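Local atomic coordinates of hydrogenase expression/formation protein HypE (Desulfovibrio vulgaris subsp. vulgaris, PDB entry 2Z1U), a protein that binds ATP and magnesium and probably serves in hydrogenase maturation. Residues G159-I168 / I233-V243. Residues are numbered along the deposited sequence; the frame is centred on the assembly and turned at random.
Sequences GDRARPGDAI and IAGQSQAVCHV
Ser237, in the last turn of helix 225-237, pushes its hydroxyl into the notch formed by the backbone of Gly159 to Ala162. With OG beside its own backbone N (chi1 -59°), the hydroxyl donates to Gly159 O at 2.7 Å, 19° off the carbonyl plane, and accepts from Ala162 N at 3.0 Å along a bent path (137°). Gln236 lays its CB against the Gly159 carbonyl, 3.5 Å from Gly159 O; Asp160 CB lies on Gln236 O, while its carboxylate turns off to Ser158. On the other flank Ala162 CB is a small knob between Ser237 and Ile233, 3.8 Å from Ile233 CG2, and Ile277 of strand 275-278 lies against both Ala162 and Ile233. A Schellman motif with Gln238 at positive phi ends the helix here, turning the chain into strand 240-244 of the mixed sheet in this AIR synthase-related C-terminal domain. One water joins Ala162 O to Ser237 O. Farther along, beyond the type II turn Arg163-Asp166, Ile168 reaches across with its extended CG1 branch, setting CD1 3.8 Å from Cys241 CB and 4.5 Å from Val243 CG2; between strands 167-170 and 240-244 runs strand 300-306.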
loop_
_atom_site.group_PDB
_atom_site.type_symbol
_atom_site.label_atom_id
_atom_site.label_comp_id
_atom_site.label_asym_id
_atom_site.label_seq_id
_atom_site.Cartn_x
_atom_site.Cartn_y
_atom_site.Cartn_z
ATOM N N GLY A 159 -8.604 14.250 -14.497
ATOM C CA GLY A 159 -7.632 14.642 -15.527
ATOM C C GLY A 159 -8.247 14.929 -16.888
ATOM O O GLY A 159 -7.705 15.724 -17.664
ATOM N N ASP A 160 -9.390 14.301 -17.163
ATOM C CA ASP A 160 -10.080 14.440 -18.449
ATOM C C ASP A 160 -11.118 15.570 -18.518
ATOM O O ASP A 160 -11.870 15.667 -19.494
ATOM C CB ASP A 160 -10.683 13.090 -18.891
ATOM C CG ASP A 160 -11.838 12.624 -18.014
ATOM O OD1 ASP A 160 -12.120 13.227 -16.953
ATOM O OD2 ASP A 160 -12.468 11.618 -18.390
ATOM N N ARG A 161 -11.140 16.440 -17.508
ATOM C CA ARG A 161 -12.180 17.480 -17.419
ATOM C C ARG A 161 -11.741 18.924 -17.718
ATOM O O ARG A 161 -12.550 19.862 -17.586
ATOM C CB ARG A 161 -12.884 17.392 -16.050
ATOM C CG ARG A 161 -13.690 16.100 -15.851
ATOM C CD ARG A 161 -14.647 16.171 -14.643
ATOM N NE ARG A 161 -15.616 17.251 -14.810
ATOM C CZ ARG A 161 -15.887 18.197 -13.911
ATOM N NH1 ARG A 161 -15.294 18.200 -12.720
ATOM N NH2 ARG A 161 -16.775 19.145 -14.212
ATOM N N ALA A 162 -10.484 19.109 -18.133
ATOM C CA ALA A 162 -10.017 20.423 -18.582
ATOM C C ALA A 162 -10.727 20.766 -19.890
ATOM O O ALA A 162 -10.779 19.944 -20.803
ATOM C CB ALA A 162 -8.513 20.441 -18.781
ATOM N N ARG A 163 -11.297 21.961 -19.960
ATOM C CA ARG A 163 -12.065 22.368 -21.131
ATOM C C ARG A 163 -11.619 23.751 -21.633
ATOM O O ARG A 163 -11.069 24.539 -20.855
ATOM C CB ARG A 163 -13.574 22.298 -20.817
ATOM C CG ARG A 163 -14.128 23.454 -19.967
ATOM C CD ARG A 163 -15.625 23.708 -20.255
ATOM N NE ARG A 163 -16.140 24.971 -19.705
ATOM C CZ ARG A 163 -17.048 25.070 -18.728
ATOM N NH1 ARG A 163 -17.558 23.978 -18.173
ATOM N NH2 ARG A 163 -17.462 26.265 -18.309
ATOM N N PRO A 164 -11.805 24.041 -22.948
ATOM C CA PRO A 164 -11.469 25.352 -23.511
ATOM C C PRO A 164 -11.944 26.532 -22.663
ATOM O O PRO A 164 -13.093 26.550 -22.218
ATOM C CB PRO A 164 -12.184 25.349 -24.873
ATOM C CG PRO A 164 -12.218 23.894 -25.261
ATOM C CD PRO A 164 -12.292 23.101 -23.978
ATOM N N GLY A 165 -11.055 27.499 -22.445
ATOM C CA GLY A 165 -11.366 28.682 -21.645
ATOM C C GLY A 165 -11.014 28.583 -20.166
ATOM O O GLY A 165 -11.053 29.591 -19.456
ATOM N N ASP A 166 -10.680 27.374 -19.705
ATOM C CA ASP A 166 -10.267 27.140 -18.312
ATOM C C ASP A 166 -8.970 27.877 -17.979
ATOM O O ASP A 166 -8.055 27.938 -18.808
ATOM C CB ASP A 166 -10.059 25.650 -18.050
ATOM C CG ASP A 166 -11.360 24.889 -17.843
ATOM O OD1 ASP A 166 -12.456 25.498 -17.835
ATOM O OD2 ASP A 166 -11.280 23.659 -17.673
ATOM N N ALA A 167 -8.894 28.426 -16.767
ATOM C CA ALA A 167 -7.639 28.961 -16.269
ATOM C C ALA A 167 -6.798 27.821 -15.692
ATOM O O ALA A 167 -7.340 26.824 -15.212
ATOM C CB ALA A 167 -7.900 30.027 -15.221
ATOM N N ILE A 168 -5.478 27.952 -15.763
ATOM C CA ILE A 168 -4.571 26.989 -15.140
ATOM C C ILE A 168 -3.870 27.737 -14.044
ATOM O O ILE A 168 -3.203 28.746 -14.302
ATOM C CB ILE A 168 -3.517 26.411 -16.124
ATOM C CG1 ILE A 168 -4.182 25.785 -17.351
ATOM C CG2 ILE A 168 -2.633 25.369 -15.411
ATOM C CD1 ILE A 168 -3.189 25.389 -18.475
ATOM N N ILE A 233 -2.690 15.993 -18.361
ATOM C CA ILE A 233 -4.002 16.621 -18.369
ATOM C C ILE A 233 -4.394 16.987 -19.808
ATOM O O ILE A 233 -5.493 16.656 -20.257
ATOM C CB ILE A 233 -4.037 17.851 -17.447
ATOM C CG1 ILE A 233 -3.888 17.427 -15.971
ATOM C CG2 ILE A 233 -5.269 18.703 -17.738
ATOM C CD1 ILE A 233 -3.329 18.532 -15.050
ATOM N N ALA A 234 -3.507 17.660 -20.536
ATOM C CA ALA A 234 -3.784 17.956 -21.944
ATOM C C ALA A 234 -4.171 16.694 -22.738
ATOM O O ALA A 234 -5.124 16.724 -23.522
ATOM C CB ALA A 234 -2.609 18.690 -22.590
ATOM N N GLY A 235 -3.446 15.596 -22.520
ATOM C CA GLY A 235 -3.731 14.320 -23.176
ATOM C C GLY A 235 -5.058 13.683 -22.782
ATOM O O GLY A 235 -5.824 13.258 -23.646
ATOM N N GLN A 236 -5.341 13.637 -21.482
ATOM C CA GLN A 236 -6.597 13.079 -20.966
ATOM C C GLN A 236 -7.783 13.936 -21.388
ATOM O O GLN A 236 -8.857 13.412 -21.646
ATOM C CB GLN A 236 -6.576 12.984 -19.434
ATOM C CG GLN A 236 -5.636 11.919 -18.879
ATOM C CD GLN A 236 -5.820 11.685 -17.399
ATOM O OE1 GLN A 236 -6.363 10.659 -16.996
ATOM N NE2 GLN A 236 -5.339 12.604 -16.583
ATOM N N SER A 237 -7.593 15.251 -21.428
ATOM C CA SER A 237 -8.669 16.170 -21.803
ATOM C C SER A 237 -8.717 16.434 -23.309
ATOM O O SER A 237 -9.623 17.103 -23.798
ATOM C CB SER A 237 -8.558 17.488 -21.034
ATOM O OG SER A 237 -8.616 17.259 -19.633
ATOM N N GLN A 238 -7.740 15.906 -24.040
ATOM C CA GLN A 238 -7.648 16.140 -25.497
ATOM C C GLN A 238 -7.735 17.621 -25.850
ATOM O O GLN A 238 -8.536 18.047 -26.682
ATOM C CB GLN A 238 -8.680 15.303 -26.264
ATOM C CG GLN A 238 -8.377 13.813 -26.217
ATOM C CD GLN A 238 -7.115 13.480 -26.989
ATOM O OE1 GLN A 238 -7.088 13.577 -28.216
ATOM N NE2 GLN A 238 -6.061 13.098 -26.275
ATOM N N ALA A 239 -6.887 18.398 -25.189
ATOM C CA ALA A 239 -6.842 19.834 -25.379
ATOM C C ALA A 239 -5.383 20.242 -25.378
ATOM O O ALA A 239 -4.494 19.404 -25.281
ATOM C CB ALA A 239 -7.604 20.539 -24.260
ATOM N N VAL A 240 -5.136 21.536 -25.495
ATOM C CA VAL A 240 -3.775 22.026 -25.418
ATOM C C VAL A 240 -3.657 23.023 -24.277
ATOM O O VAL A 240 -4.530 23.878 -24.090
ATOM C CB VAL A 240 -3.208 22.500 -26.825
ATOM C CG1 VAL A 240 -4.313 22.679 -27.876
ATOM C CG2 VAL A 240 -2.304 23.708 -26.718
ATOM N N CYS A 241 -2.622 22.849 -23.459
ATOM C CA CYS A 241 -2.367 23.767 -22.362
ATOM C C CYS A 241 -1.399 24.835 -22.828
ATOM O O CYS A 241 -0.360 24.524 -23.423
ATOM C CB CYS A 241 -1.830 23.017 -21.134
ATOM S SG CYS A 241 -3.038 21.906 -20.374
ATOM N N HIS A 242 -1.777 26.095 -22.622
ATOM C CA HIS A 242 -0.914 27.229 -22.933
ATOM C C HIS A 242 -0.453 27.881 -21.632
ATOM O O HIS A 242 -1.266 28.267 -20.808
ATOM C CB HIS A 242 -1.633 28.242 -23.837
ATOM C CG HIS A 242 -1.736 27.800 -25.266
ATOM N ND1 HIS A 242 -0.862 28.227 -26.244
ATOM C CD2 HIS A 242 -2.591 26.942 -25.876
ATOM C CE1 HIS A 242 -1.182 27.664 -27.398
ATOM N NE2 HIS A 242 -2.226 26.879 -27.202
ATOM N N VAL A 243 0.854 27.997 -21.463
ATOM C CA VAL A 243 1.450 28.446 -20.216
ATOM C C VAL A 243 2.392 29.627 -20.474
ATOM O O VAL A 243 3.006 29.707 -21.536
ATOM C CB VAL A 243 2.152 27.253 -19.512
ATOM C CG1 VAL A 243 3.377 27.701 -18.713
ATOM C CG2 VAL A 243 1.143 26.554 -18.579
HETATM O O HOH W 1 -11.026 19.467 -23.390
#